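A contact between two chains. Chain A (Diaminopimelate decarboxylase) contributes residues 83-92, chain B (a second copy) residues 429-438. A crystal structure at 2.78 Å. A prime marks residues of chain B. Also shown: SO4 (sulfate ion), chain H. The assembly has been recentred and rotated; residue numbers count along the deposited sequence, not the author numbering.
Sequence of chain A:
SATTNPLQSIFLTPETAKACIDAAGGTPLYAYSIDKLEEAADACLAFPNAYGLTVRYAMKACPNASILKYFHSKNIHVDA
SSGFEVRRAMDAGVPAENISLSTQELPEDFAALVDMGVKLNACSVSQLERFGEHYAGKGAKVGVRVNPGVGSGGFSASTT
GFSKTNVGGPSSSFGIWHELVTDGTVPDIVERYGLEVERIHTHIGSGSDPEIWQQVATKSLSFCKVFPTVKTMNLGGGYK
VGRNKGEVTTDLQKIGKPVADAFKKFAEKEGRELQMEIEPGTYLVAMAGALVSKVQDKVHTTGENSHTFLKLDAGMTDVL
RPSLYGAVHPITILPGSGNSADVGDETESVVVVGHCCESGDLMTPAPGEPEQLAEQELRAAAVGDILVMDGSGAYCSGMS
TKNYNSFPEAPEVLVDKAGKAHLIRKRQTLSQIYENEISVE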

# COMPACT_ATOMS: atom_id res chain seq x y z
N GLY A 83 9.94 -0.79 17.54
CA GLY A 83 9.88 -0.00 18.76
C GLY A 83 8.68 0.91 18.83
O GLY A 83 8.26 1.29 19.92
N PHE A 84 8.11 1.26 17.67
CA PHE A 84 6.92 2.09 17.66
C PHE A 84 5.70 1.32 18.13
O PHE A 84 4.88 1.84 18.91
CB PHE A 84 6.69 2.65 16.26
CG PHE A 84 7.75 3.61 15.82
CD1 PHE A 84 7.65 4.96 16.13
CD2 PHE A 84 8.85 3.17 15.10
CE1 PHE A 84 8.63 5.85 15.74
CE2 PHE A 84 9.83 4.06 14.70
CZ PHE A 84 9.72 5.40 15.02
N GLU A 85 5.56 0.06 17.69
CA GLU A 85 4.46 -0.77 18.17
C GLU A 85 4.60 -1.05 19.67
O GLU A 85 3.59 -1.18 20.36
CB GLU A 85 4.41 -2.08 17.39
CG GLU A 85 3.86 -1.93 15.98
CD GLU A 85 3.70 -3.26 15.27
OE1 GLU A 85 4.17 -4.28 15.81
OE2 GLU A 85 3.11 -3.27 14.17
N VAL A 86 5.83 -1.14 20.17
CA VAL A 86 6.04 -1.31 21.61
C VAL A 86 5.49 -0.11 22.36
O VAL A 86 4.71 -0.25 23.30
CB VAL A 86 7.53 -1.54 21.92
CG1 VAL A 86 7.73 -1.70 23.42
CG2 VAL A 86 8.05 -2.75 21.17
N ARG A 87 5.89 1.09 21.93
CA ARG A 87 5.40 2.31 22.58
C ARG A 87 3.91 2.51 22.35
O ARG A 87 3.23 3.12 23.18
CB ARG A 87 6.19 3.52 22.08
CG ARG A 87 7.61 3.62 22.60
CD ARG A 87 8.01 5.06 22.87
NE ARG A 87 9.39 5.19 23.32
CZ ARG A 87 9.75 5.26 24.60
NH1 ARG A 87 8.84 5.20 25.56
NH2 ARG A 87 11.03 5.38 24.93
N ARG A 88 3.38 2.00 21.23
CA ARG A 88 1.95 2.12 20.96
C ARG A 88 1.14 1.22 21.89
O ARG A 88 0.13 1.65 22.46
CB ARG A 88 1.68 1.79 19.50
CG ARG A 88 0.27 2.11 19.02
CD ARG A 88 0.14 1.91 17.52
NE ARG A 88 -1.16 2.33 17.01
CZ ARG A 88 -1.48 2.38 15.72
NH1 ARG A 88 -0.59 2.03 14.80
NH2 ARG A 88 -2.69 2.77 15.35
N ALA A 89 1.58 -0.04 22.05
CA ALA A 89 0.85 -0.97 22.91
C ALA A 89 0.84 -0.51 24.35
O ALA A 89 -0.15 -0.72 25.07
CB ALA A 89 1.46 -2.37 22.81
N MET A 90 1.92 0.13 24.81
CA MET A 90 1.96 0.62 26.18
C MET A 90 1.01 1.79 26.37
O MET A 90 0.54 2.03 27.49
CB MET A 90 3.38 1.00 26.56
CG MET A 90 4.27 -0.21 26.81
SD MET A 90 5.89 0.22 27.46
CE MET A 90 6.47 1.34 26.19
N ASP A 91 0.70 2.52 25.30
CA ASP A 91 -0.29 3.59 25.40
C ASP A 91 -1.69 3.04 25.60
O ASP A 91 -2.53 3.69 26.24
CB ASP A 91 -0.24 4.47 24.15
CG ASP A 91 0.80 5.57 24.25
OD1 ASP A 91 1.21 5.89 25.39
OD2 ASP A 91 1.21 6.11 23.20
N ALA A 92 -1.97 1.84 25.08
CA ALA A 92 -3.28 1.21 25.23
C ALA A 92 -3.44 0.48 26.56
O ALA A 92 -4.48 -0.14 26.78
CB ALA A 92 -3.51 0.22 24.08
N THR B 429 4.93 12.09 14.07
CA THR B 429 5.21 11.53 15.38
C THR B 429 4.36 10.28 15.60
O THR B 429 3.33 10.08 14.96
CB THR B 429 4.94 12.54 16.49
OG1 THR B 429 3.61 13.06 16.36
CG2 THR B 429 5.94 13.69 16.42
N LEU B 430 4.83 9.44 16.53
CA LEU B 430 4.08 8.24 16.87
C LEU B 430 2.68 8.58 17.35
O LEU B 430 1.72 7.88 17.02
CB LEU B 430 4.84 7.46 17.94
CG LEU B 430 4.29 6.08 18.32
CD1 LEU B 430 3.94 5.28 17.08
CD2 LEU B 430 5.31 5.35 19.16
N SER B 431 2.54 9.68 18.10
CA SER B 431 1.24 10.06 18.65
C SER B 431 0.25 10.38 17.54
O SER B 431 -0.95 10.07 17.66
CB SER B 431 1.40 11.27 19.57
OG SER B 431 1.90 10.87 20.83
N GLN B 432 0.71 11.00 16.45
CA GLN B 432 -0.18 11.41 15.38
C GLN B 432 -0.74 10.22 14.60
O GLN B 432 -1.79 10.36 13.96
CB GLN B 432 0.54 12.35 14.42
CG GLN B 432 0.76 13.74 14.95
CD GLN B 432 1.69 14.54 14.06
OE1 GLN B 432 2.82 14.12 13.79
NE2 GLN B 432 1.21 15.68 13.57
N ILE B 433 -0.08 9.07 14.65
CA ILE B 433 -0.55 7.90 13.91
C ILE B 433 -1.91 7.44 14.42
O ILE B 433 -2.71 6.88 13.67
CB ILE B 433 0.50 6.78 13.96
CG1 ILE B 433 1.88 7.32 13.58
CG2 ILE B 433 0.11 5.64 13.04
CD1 ILE B 433 2.99 6.30 13.66
N TYR B 434 -2.20 7.67 15.71
CA TYR B 434 -3.49 7.28 16.27
C TYR B 434 -4.13 8.42 17.06
O TYR B 434 -4.82 8.18 18.05
CB TYR B 434 -3.35 6.02 17.14
CG TYR B 434 -2.23 6.04 18.15
CD1 TYR B 434 -0.95 5.62 17.80
CD2 TYR B 434 -2.45 6.45 19.46
CE1 TYR B 434 0.08 5.63 18.73
CE2 TYR B 434 -1.43 6.45 20.39
CZ TYR B 434 -0.17 6.05 20.02
OH TYR B 434 0.86 6.05 20.94
N GLU B 435 -3.92 9.66 16.61
CA GLU B 435 -4.54 10.81 17.26
C GLU B 435 -6.05 10.85 17.09
O GLU B 435 -6.72 11.60 17.80
CB GLU B 435 -3.93 12.10 16.73
CG GLU B 435 -4.16 12.32 15.24
CD GLU B 435 -3.40 13.51 14.70
OE1 GLU B 435 -2.92 14.34 15.50
OE2 GLU B 435 -3.26 13.62 13.46
N ASN B 436 -6.61 10.06 16.17
CA ASN B 436 -8.04 10.07 15.89
C ASN B 436 -8.77 8.89 16.51
O ASN B 436 -9.96 8.69 16.24
CB ASN B 436 -8.28 10.08 14.38
CG ASN B 436 -8.07 11.45 13.78
OD1 ASN B 436 -8.20 12.47 14.46
ND2 ASN B 436 -7.75 11.49 12.49
N GLU B 437 -8.08 8.12 17.35
CA GLU B 437 -8.70 6.93 18.00
C GLU B 437 -9.52 7.34 19.22
O GLU B 437 -9.08 8.21 19.95
CB GLU B 437 -7.69 5.82 18.26
CG GLU B 437 -7.09 5.19 17.03
CD GLU B 437 -6.16 4.01 17.29
OE1 GLU B 437 -5.82 3.77 18.46
OE2 GLU B 437 -5.76 3.36 16.32
N ILE B 438 -10.69 6.72 19.39
CA ILE B 438 -11.60 7.02 20.53
C ILE B 438 -11.69 5.78 21.40
O ILE B 438 -11.80 4.68 20.87
CB ILE B 438 -12.99 7.50 20.05
CG1 ILE B 438 -12.93 8.24 18.72
CG2 ILE B 438 -13.68 8.31 21.12
CD1 ILE B 438 -12.59 9.70 18.86
S SO4 H . 8.42 10.00 18.39
O1 SO4 H . 7.66 9.77 17.16
O2 SO4 H . 7.83 9.22 19.48
O3 SO4 H . 8.37 11.43 18.73
O4 SO4 H . 9.81 9.60 18.20

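A helix that lies against a neighbouring subunit can offer only part of its circumference, and the residues that make contact recur roughly every three or four positions. The pairing of chain A residues 83-92 with chain B residues 429-438 in diaminopimelate decarboxylase illustrates the rule: Phe84, Arg87, Arg88 and Asp91 touch the partner, whereas Glu85, Val86 and Ala89 direct their CA-to-CB bonds away from it. Together the two stretches bury 397 Å².

Along chain B, Thr429′ stays out of the contact. Its CA-to-CB bond points away, and its N and OG1 both donate hydrogen bonds to OE1 of Gln432′, each at 2.9 Å, tying the start of the segment to a side chain three residues on. Leu430′ follows, and here the backbones come nearest, with the CA atoms of Phe84 and Leu430′ 6.8 Å apart. Its CD2 reaches the helix, lying 3.5 Å from the carbonyl O of Phe84, 3.6 Å from CB of Arg87 and 3.8 Å from CD1 of Phe84. The methyl group meets the phenylalanine at the edge of its ring, so this apolar contact is not a packing against the ring face. Behind the side chain, the backbone N of Leu430′ donates a 2.9 Å hydrogen bond to O1 of a sulfate ion, probably from the crystallisation liquor.

Ser431′ and Gln432′ make no contact with the helix. One turn on from Leu430′, Ile433′ again points toward chain A, and its CG2 approaches NH1 of Arg88 at 4.1 Å.

Arg88 is the thread that joins the remainder. Its CA-to-CB bond points sideways, but an extended chain, with chi1 to chi3 all t, brings the guanidinium nearer to chain B. CD1 of Tyr434′ sits over one face of that group, 3.4 Å from NE of Arg88. The tyrosine itself points toward the helix with chi1 in p. At the far end of its ring, the OH of Tyr434′ is modelled 2.3 Å from OD2 of Asp91, too close to be interpreted as a hydrogen bond.

A type I turn from Tyr434′ to Glu437′ then carries the chain past Glu435′ and Asn436′, neither of which reaches the helix, and Glu437′ points back toward it. Its OE2 accepts a 3.3 Å hydrogen bond from NH2 of Arg88, part of a salt bridge, and lies at the guanidinium edge near its plane. The same cation thus uses a face for an aromatic neighbour and its edge for a carboxylate.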